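Local coordinates for protein peptidase, C14 family (Geobacter sulfurreducens PCA, PDB 3BIJ) that is of unknown function but belongs to the C14 (caspase-like) peptidase family, so it may act as a cysteine endopeptidase, at residues Gly4-Gly10 / Phe45-Met51; Tyr81-Gln87 / Val99-Leu105; Ala196-Ile202 / Phe260-Asp266. All coordinates share one frame. Numbering follows the deposited sequence.

Contact 1: Gly4-Gly10 / Phe45-Met51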
# COMPACT_ATOMS: atom_id res chain seq x y z
N GLY A 4 -43.84 -24.63 -0.06
CA GLY A 4 -42.41 -24.41 0.04
C GLY A 4 -41.77 -24.74 1.37
O GLY A 4 -42.33 -24.46 2.43
N ILE A 5 -40.58 -25.35 1.31
CA ILE A 5 -39.83 -25.71 2.51
C ILE A 5 -38.45 -25.09 2.41
O ILE A 5 -37.75 -25.26 1.42
CB ILE A 5 -39.67 -27.25 2.65
CG1 ILE A 5 -41.02 -27.90 2.89
CG2 ILE A 5 -38.68 -27.55 3.78
CD1 ILE A 5 -40.97 -29.41 2.93
N ALA A 6 -38.05 -24.40 3.47
CA ALA A 6 -36.76 -23.75 3.51
C ALA A 6 -35.92 -24.29 4.67
O ALA A 6 -36.45 -24.63 5.73
CB ALA A 6 -36.95 -22.24 3.64
N LEU A 7 -34.61 -24.35 4.44
CA LEU A 7 -33.64 -24.81 5.44
C LEU A 7 -32.52 -23.76 5.53
O LEU A 7 -31.69 -23.66 4.63
CB LEU A 7 -33.03 -26.15 5.02
CG LEU A 7 -32.68 -27.17 6.11
CD1 LEU A 7 -31.65 -28.15 5.56
CD2 LEU A 7 -32.14 -26.49 7.34
N ALA A 8 -32.51 -22.99 6.61
CA ALA A 8 -31.50 -21.96 6.80
C ALA A 8 -30.43 -22.52 7.73
O ALA A 8 -30.73 -22.89 8.87
CB ALA A 8 -32.13 -20.70 7.40
N LEU A 9 -29.20 -22.58 7.24
CA LEU A 9 -28.09 -23.10 8.01
C LEU A 9 -27.11 -21.99 8.29
O LEU A 9 -26.76 -21.21 7.40
CB LEU A 9 -27.37 -24.20 7.24
CG LEU A 9 -28.20 -25.40 6.78
CD1 LEU A 9 -27.31 -26.35 5.97
CD2 LEU A 9 -28.78 -26.12 7.98
N GLY A 10 -26.65 -21.92 9.54
CA GLY A 10 -25.69 -20.90 9.93
C GLY A 10 -24.76 -21.46 10.99
O GLY A 10 -25.21 -21.92 12.04
N PHE A 45 -42.87 -19.88 3.35
CA PHE A 45 -42.03 -21.06 3.47
C PHE A 45 -42.16 -21.70 4.85
O PHE A 45 -42.34 -21.02 5.85
CB PHE A 45 -40.57 -20.67 3.25
CG PHE A 45 -40.10 -20.80 1.82
CD1 PHE A 45 -39.83 -22.06 1.28
CD2 PHE A 45 -39.94 -19.67 1.01
CE1 PHE A 45 -39.41 -22.20 -0.03
CE2 PHE A 45 -39.52 -19.79 -0.31
CZ PHE A 45 -39.25 -21.06 -0.84
N ALA A 46 -42.11 -23.03 4.90
CA ALA A 46 -42.13 -23.73 6.18
C ALA A 46 -40.63 -23.79 6.49
O ALA A 46 -39.94 -24.71 6.06
CB ALA A 46 -42.69 -25.14 6.01
N VAL A 47 -40.14 -22.81 7.24
CA VAL A 47 -38.72 -22.74 7.55
C VAL A 47 -38.24 -23.49 8.79
O VAL A 47 -38.95 -23.59 9.80
CB VAL A 47 -38.27 -21.25 7.68
CG1 VAL A 47 -39.11 -20.55 8.72
CG2 VAL A 47 -36.79 -21.17 8.05
N THR A 48 -37.03 -24.03 8.69
CA THR A 48 -36.36 -24.78 9.75
C THR A 48 -34.96 -24.18 9.83
O THR A 48 -34.22 -24.20 8.84
CB THR A 48 -36.21 -26.27 9.37
OG1 THR A 48 -37.50 -26.82 9.08
CG2 THR A 48 -35.57 -27.06 10.50
N THR A 49 -34.59 -23.66 10.99
CA THR A 49 -33.28 -23.04 11.17
C THR A 49 -32.34 -23.92 12.02
O THR A 49 -32.73 -24.43 13.07
CB THR A 49 -33.43 -21.67 11.87
OG1 THR A 49 -34.46 -20.92 11.23
CG2 THR A 49 -32.14 -20.88 11.81
N LEU A 50 -31.10 -24.07 11.57
CA LEU A 50 -30.11 -24.84 12.30
C LEU A 50 -28.90 -23.96 12.54
O LEU A 50 -28.23 -23.53 11.60
CB LEU A 50 -29.71 -26.09 11.51
CG LEU A 50 -30.84 -27.13 11.38
CD1 LEU A 50 -30.37 -28.33 10.59
CD2 LEU A 50 -31.30 -27.57 12.78
N MSE A 51 -28.62 -23.67 13.82
CA MSE A 51 -27.51 -22.80 14.19
C MSE A 51 -26.35 -23.62 14.74
O MSE A 51 -26.55 -24.47 15.59
CB MSE A 51 -27.94 -21.80 15.26
CG MSE A 51 -29.29 -21.14 15.01
SE MSE A 51 -29.26 -19.67 13.75
CE MSE A 51 -28.81 -20.58 12.20
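Ala6, Phe45 and Ala8 give up the most surface where strand 4-10 runs beside strand 46-51. The strands are parallel, their axes 16° apart and as close as 4.7 Å, and the register is unbroken from Ile5 with Ala46 to Gly10 with Met51, a selenomethionine. Ala6 is bonded through both its peptide atoms: its N donates to Ala46 O (3.2 Å) and its O accepts from Thr48 N (3.1 Å). Ala8 repeats the pattern two residues on, N to Thr48 O at 3.1 Å and O from Leu50 N at 3.0 Å. Ala46 N to Gly4 O (2.9 Å) and Gly10 N to Leu50 O (3.1 Å) complete the six bonds. The peptides of Ile5, Leu7 and Leu9 turn the other way, to strand 76-89, so strand 4-10 is bonded along both margins.

Ala6 and Ala8 are buried on the face covered by helix 29-42, beside Met78 and Ser80 of strand 76-89, where a methyl fits closely. Phe45, opposite Gly4, covers the Ala6 end of this face: its CD1 lies 3.7 Å from Ala6 CB and 3.3 Å from Gly4 C. An ideal beta carbon on Gly4 would come within 2.8 Å of Phe45 CE1, so glycine suits the place. On the other face Leu7, Leu9 and Leu50 form an apolar patch, with Leu9 CD2 3.7 Å from Leu50 CB; Leu7 and Leu9 meet helix 57-70. Two parallel neighbours joined through helix 29-42 make a beta-alpha-beta crossover, the repeating unit of the alpha/beta/alpha sandwich found in caspase-like folds.

Contact 2: Tyr81-Gln87 / Val99-Leu105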
# COMPACT_ATOMS: atom_id res chain seq x y z
N TYR A 81 -27.07 -21.36 3.19
CA TYR A 81 -25.98 -21.79 4.05
C TYR A 81 -24.91 -20.74 4.26
O TYR A 81 -24.39 -20.16 3.30
CB TYR A 81 -25.33 -23.06 3.50
CG TYR A 81 -24.01 -23.46 4.16
CD1 TYR A 81 -22.78 -23.04 3.65
CD2 TYR A 81 -24.01 -24.24 5.32
CE1 TYR A 81 -21.58 -23.39 4.29
CE2 TYR A 81 -22.82 -24.59 5.96
CZ TYR A 81 -21.61 -24.16 5.44
OH TYR A 81 -20.44 -24.50 6.09
N SER A 82 -24.58 -20.50 5.52
CA SER A 82 -23.52 -19.59 5.85
C SER A 82 -22.62 -20.32 6.82
O SER A 82 -23.03 -20.71 7.92
CB SER A 82 -24.05 -18.29 6.46
OG SER A 82 -24.56 -17.46 5.44
N GLY A 83 -21.39 -20.56 6.37
CA GLY A 83 -20.42 -21.27 7.18
C GLY A 83 -19.14 -21.36 6.39
O GLY A 83 -18.99 -20.71 5.36
N HIS A 84 -18.20 -22.17 6.88
CA HIS A 84 -16.93 -22.34 6.22
C HIS A 84 -17.04 -23.38 5.12
O HIS A 84 -17.87 -24.28 5.19
CB HIS A 84 -15.86 -22.83 7.20
CG HIS A 84 -15.21 -21.74 7.98
ND1 HIS A 84 -15.45 -21.53 9.32
CD2 HIS A 84 -14.33 -20.78 7.60
CE1 HIS A 84 -14.75 -20.50 9.73
NE2 HIS A 84 -14.06 -20.02 8.71
N GLY A 85 -16.18 -23.24 4.11
CA GLY A 85 -16.15 -24.19 3.03
C GLY A 85 -14.92 -25.03 3.27
O GLY A 85 -13.85 -24.49 3.53
N GLY A 86 -15.05 -26.35 3.22
CA GLY A 86 -13.89 -27.18 3.47
C GLY A 86 -13.36 -27.93 2.27
O GLY A 86 -13.90 -27.86 1.18
N GLN A 87 -12.27 -28.66 2.49
CA GLN A 87 -11.67 -29.45 1.44
C GLN A 87 -11.08 -30.69 2.11
O GLN A 87 -10.45 -30.60 3.16
CB GLN A 87 -10.56 -28.67 0.72
CG GLN A 87 -11.07 -27.41 0.06
CD GLN A 87 -10.04 -26.75 -0.86
OE1 GLN A 87 -8.85 -26.68 -0.54
NE2 GLN A 87 -10.51 -26.26 -2.01
N VAL A 99 -8.38 -32.03 -4.37
CA VAL A 99 -9.24 -32.24 -3.22
C VAL A 99 -10.73 -32.15 -3.57
O VAL A 99 -11.09 -31.87 -4.72
CB VAL A 99 -8.94 -31.19 -2.13
CG1 VAL A 99 -7.54 -31.43 -1.55
CG2 VAL A 99 -9.01 -29.79 -2.72
N ASP A 100 -11.57 -32.40 -2.57
CA ASP A 100 -13.02 -32.32 -2.74
C ASP A 100 -13.56 -31.20 -1.86
O ASP A 100 -13.26 -31.13 -0.66
CB ASP A 100 -13.70 -33.63 -2.33
CG ASP A 100 -13.48 -34.74 -3.34
OD1 ASP A 100 -13.82 -34.54 -4.53
OD2 ASP A 100 -12.98 -35.81 -2.94
N GLU A 101 -14.36 -30.32 -2.44
CA GLU A 101 -14.94 -29.21 -1.70
C GLU A 101 -16.00 -29.73 -0.74
O GLU A 101 -16.66 -30.73 -1.01
CB GLU A 101 -15.53 -28.20 -2.66
CG GLU A 101 -14.47 -27.56 -3.54
CD GLU A 101 -15.05 -26.58 -4.53
OE1 GLU A 101 -14.25 -25.85 -5.18
OE2 GLU A 101 -16.30 -26.54 -4.65
N THR A 102 -16.14 -29.06 0.40
CA THR A 102 -17.10 -29.49 1.40
C THR A 102 -17.67 -28.30 2.16
O THR A 102 -17.24 -27.16 1.99
CB THR A 102 -16.44 -30.39 2.46
OG1 THR A 102 -15.60 -29.58 3.31
CG2 THR A 102 -15.60 -31.48 1.80
N TRP A 103 -18.67 -28.60 3.00
CA TRP A 103 -19.27 -27.59 3.85
C TRP A 103 -18.79 -28.00 5.24
O TRP A 103 -18.86 -29.18 5.60
CB TRP A 103 -20.80 -27.62 3.79
CG TRP A 103 -21.38 -26.77 2.70
CD1 TRP A 103 -20.70 -25.98 1.82
CD2 TRP A 103 -22.77 -26.62 2.39
NE1 TRP A 103 -21.58 -25.35 0.98
CE2 TRP A 103 -22.85 -25.72 1.30
CE3 TRP A 103 -23.95 -27.15 2.92
CZ2 TRP A 103 -24.07 -25.35 0.73
CZ3 TRP A 103 -25.16 -26.78 2.35
CH2 TRP A 103 -25.21 -25.88 1.26
N CYS A 104 -18.28 -27.05 6.01
CA CYS A 104 -17.81 -27.40 7.33
C CYS A 104 -18.93 -27.33 8.34
O CYS A 104 -19.23 -26.27 8.91
CB CYS A 104 -16.66 -26.50 7.75
SG CYS A 104 -15.24 -26.75 6.73
N LEU A 105 -19.58 -28.46 8.53
CA LEU A 105 -20.67 -28.51 9.48
C LEU A 105 -20.06 -28.72 10.86
O LEU A 105 -18.89 -29.06 10.99
CB LEU A 105 -21.67 -29.61 9.08
CG LEU A 105 -22.39 -29.37 7.73
CD1 LEU A 105 -23.40 -30.45 7.49
CD2 LEU A 105 -23.08 -28.01 7.72
O HOH W 1 -18.56 -23.83 9.12
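Strands 85-87 and 99-104 run antiparallel, with 141° between their directions, a strong twist. Gly86 and Thr102 form the hydrogen-bonded pair, Gly86 N to Thr102 O at 2.6 Å and Thr102 N to Gly86 O at 2.7 Å, and non-hydrogen-bonded pairs flank it. Further back, Cys104 N donates to His84 O (2.9 Å). Around Gly83, where the first strand is interrupted, a water bridges the segments, accepting from His84 N (2.8 Å) and donating to Cys104 O (2.5 Å).

Tyr81 is the most covered residue. Its ring stacks face to face on the five-membered ring of Trp103, centroids 3.9 Å apart and planes at 6°, while its OH donates to His84 O (2.7 Å), tying the break together. Glycine suits Gly86, where a beta carbon would strike Thr102 OG1 and Cys104 SG, and Gly83, where it would hit the Tyr81 hydroxyl. Thr102 OG1 itself is hydrogen-bonded to Glu109 OE1. The imidazole of His84 leads away from the hairpin to meet the Trp22 ring. A Ser-Gly-His-Gly sequence at the end of a central strand matches the motif that carries the catalytic histidine in caspase-like peptidases, so this hairpin probably frames the active site.

Contact 3: Ala196-Ile202 / Phe260-Asp266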
# COMPACT_ATOMS: atom_id res chain seq x y z
N ALA A 196 -26.16 -31.58 -13.48
CA ALA A 196 -26.90 -31.31 -14.71
C ALA A 196 -27.75 -32.50 -15.13
O ALA A 196 -28.26 -32.55 -16.24
CB ALA A 196 -25.94 -30.93 -15.83
N ASP A 197 -27.88 -33.47 -14.23
CA ASP A 197 -28.67 -34.66 -14.52
C ASP A 197 -29.86 -34.85 -13.59
O ASP A 197 -30.81 -35.56 -13.93
CB ASP A 197 -27.77 -35.90 -14.46
CG ASP A 197 -26.88 -36.03 -15.68
OD1 ASP A 197 -26.09 -37.00 -15.74
OD2 ASP A 197 -26.98 -35.15 -16.57
N VAL A 198 -29.79 -34.23 -12.42
CA VAL A 198 -30.87 -34.32 -11.45
C VAL A 198 -32.19 -33.92 -12.09
O VAL A 198 -32.22 -33.06 -12.97
CB VAL A 198 -30.59 -33.40 -10.27
CG1 VAL A 198 -31.76 -33.42 -9.29
CG2 VAL A 198 -29.31 -33.83 -9.59
N LYS A 199 -33.27 -34.55 -11.66
CA LYS A 199 -34.58 -34.24 -12.22
C LYS A 199 -35.06 -32.84 -11.86
O LYS A 199 -35.64 -32.14 -12.70
CB LYS A 199 -35.61 -35.27 -11.74
CG LYS A 199 -35.13 -36.12 -10.58
CD LYS A 199 -36.26 -36.93 -9.96
CE LYS A 199 -36.92 -37.87 -10.97
NZ LYS A 199 -35.94 -38.82 -11.58
N ALA A 200 -34.81 -32.43 -10.63
CA ALA A 200 -35.24 -31.12 -10.16
C ALA A 200 -34.49 -29.95 -10.82
O ALA A 200 -33.40 -30.14 -11.36
CB ALA A 200 -35.10 -31.05 -8.65
N SER A 201 -35.08 -28.76 -10.79
CA SER A 201 -34.43 -27.58 -11.37
C SER A 201 -33.60 -26.87 -10.30
O SER A 201 -34.15 -26.25 -9.40
CB SER A 201 -35.47 -26.58 -11.89
OG SER A 201 -36.27 -27.14 -12.91
N ILE A 202 -32.28 -26.95 -10.42
CA ILE A 202 -31.40 -26.32 -9.45
C ILE A 202 -30.95 -24.92 -9.86
O ILE A 202 -30.57 -24.68 -11.01
CB ILE A 202 -30.13 -27.17 -9.20
CG1 ILE A 202 -30.47 -28.67 -9.11
CG2 ILE A 202 -29.46 -26.73 -7.90
CD1 ILE A 202 -31.27 -29.06 -7.87
N PHE A 260 -25.49 -20.12 -10.90
CA PHE A 260 -25.35 -21.43 -11.53
C PHE A 260 -26.67 -22.21 -11.57
O PHE A 260 -27.36 -22.33 -10.55
CB PHE A 260 -24.31 -22.23 -10.75
CG PHE A 260 -23.91 -23.50 -11.41
CD1 PHE A 260 -23.19 -23.47 -12.60
CD2 PHE A 260 -24.23 -24.73 -10.85
CE1 PHE A 260 -22.79 -24.65 -13.23
CE2 PHE A 260 -23.84 -25.93 -11.46
CZ PHE A 260 -23.11 -25.89 -12.66
N THR A 261 -27.01 -22.76 -12.74
CA THR A 261 -28.22 -23.55 -12.90
C THR A 261 -27.86 -24.98 -13.27
O THR A 261 -26.95 -25.21 -14.05
CB THR A 261 -29.13 -23.01 -14.02
OG1 THR A 261 -28.44 -23.07 -15.27
CG2 THR A 261 -29.56 -21.58 -13.73
N ALA A 262 -28.57 -25.95 -12.70
CA ALA A 262 -28.31 -27.35 -13.00
C ALA A 262 -29.62 -28.12 -13.07
O ALA A 262 -30.69 -27.56 -12.81
CB ALA A 262 -27.40 -27.94 -11.94
N GLY A 263 -29.55 -29.40 -13.43
CA GLY A 263 -30.76 -30.20 -13.51
C GLY A 263 -31.64 -29.85 -14.70
O GLY A 263 -31.17 -29.27 -15.68
N THR A 264 -32.91 -30.20 -14.62
CA THR A 264 -33.83 -29.92 -15.71
C THR A 264 -34.11 -28.43 -15.82
O THR A 264 -34.64 -27.81 -14.90
CB THR A 264 -35.16 -30.68 -15.53
OG1 THR A 264 -34.89 -32.08 -15.42
CG2 THR A 264 -36.08 -30.44 -16.72
N PRO A 265 -33.75 -27.82 -16.97
CA PRO A 265 -33.98 -26.39 -17.17
C PRO A 265 -35.44 -25.97 -16.92
O PRO A 265 -36.37 -26.71 -17.26
CB PRO A 265 -33.54 -26.16 -18.62
CG PRO A 265 -33.78 -27.48 -19.26
CD PRO A 265 -33.26 -28.45 -18.20
N ASP A 266 -35.62 -24.80 -16.32
CA ASP A 266 -36.95 -24.29 -16.02
C ASP A 266 -36.92 -22.77 -16.17
O ASP A 266 -36.76 -22.04 -15.18
CB ASP A 266 -37.35 -24.66 -14.59
CG ASP A 266 -38.81 -24.34 -14.29
OD1 ASP A 266 -39.34 -23.38 -14.88
OD2 ASP A 266 -39.41 -25.03 -13.46
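Two full-strength backbone bonds anchor the pairing of strand 201-206 with strand 258-263: Ile202 N donates to Ala262 O and Ala262 N to Ile202 O, both at 2.9 Å. This antiparallel hydrogen-bonded pair also sets Ile202 CB 3.9 Å from Ala262 CB, an apolar contact. Ser201, by contrast, uses its peptide on the opposite margin, with Val126 and Val128, and therefore meets the second segment through its side chain: Ser201 OG donates to Thr264 O at 2.7 Å.

Past the paired residues the chain curls over the loop 196-200. Thr264 N divides itself between two weak bonds, to Val198 O (3.4 Å) and Ala200 O (3.3 Å), whereas its hydroxyl gives a good one, Thr264 OG1 to Lys199 O at 2.8 Å. Threonine suits this place because its hydroxyl reaches Lys199 O, in the loop, and satisfies that carbonyl. Gly263 suits the curl: its phi is 72°, and an ideal beta carbon would lie about 2.0 Å from Ala200 O. Pro265 has no amide proton to satisfy, and Asp266 OD1 accepts from Phe269 N as the N-cap of helix 267-271. Where regular pairing fades, then, the hydroxyls of Ser201 and Thr264 supply the stronger bonds and the Thr264 amide only weak ones, so that the joint between loop, strand end and helix start is fixed chiefly by polar bonds.

All three contacts belong to one mixed sheet. Contacts 1 and 3 lie toward its two sides, on strands 46-51 and 258-263, their centres about 21 Å apart and not touching. Contact 2 is the most buried and grows from strand 76-89, the neighbour of 4-10; contacts 1 and 2 meet directly, by a probable hydrogen bond between Leu9 O and Ser82 N (3.0 Å) and by Leu9 CB against Tyr81 CD2 (3.9 Å). Chemistry follows place: contact 1 is regular parallel bonding with mostly apolar side chains, some exposed on the outer strand; contact 2 adds an aromatic stack and a bridging water around a broken strand; contact 3, partly exposed, adds hydroxyl-to-carbonyl bonds to one backbone pair.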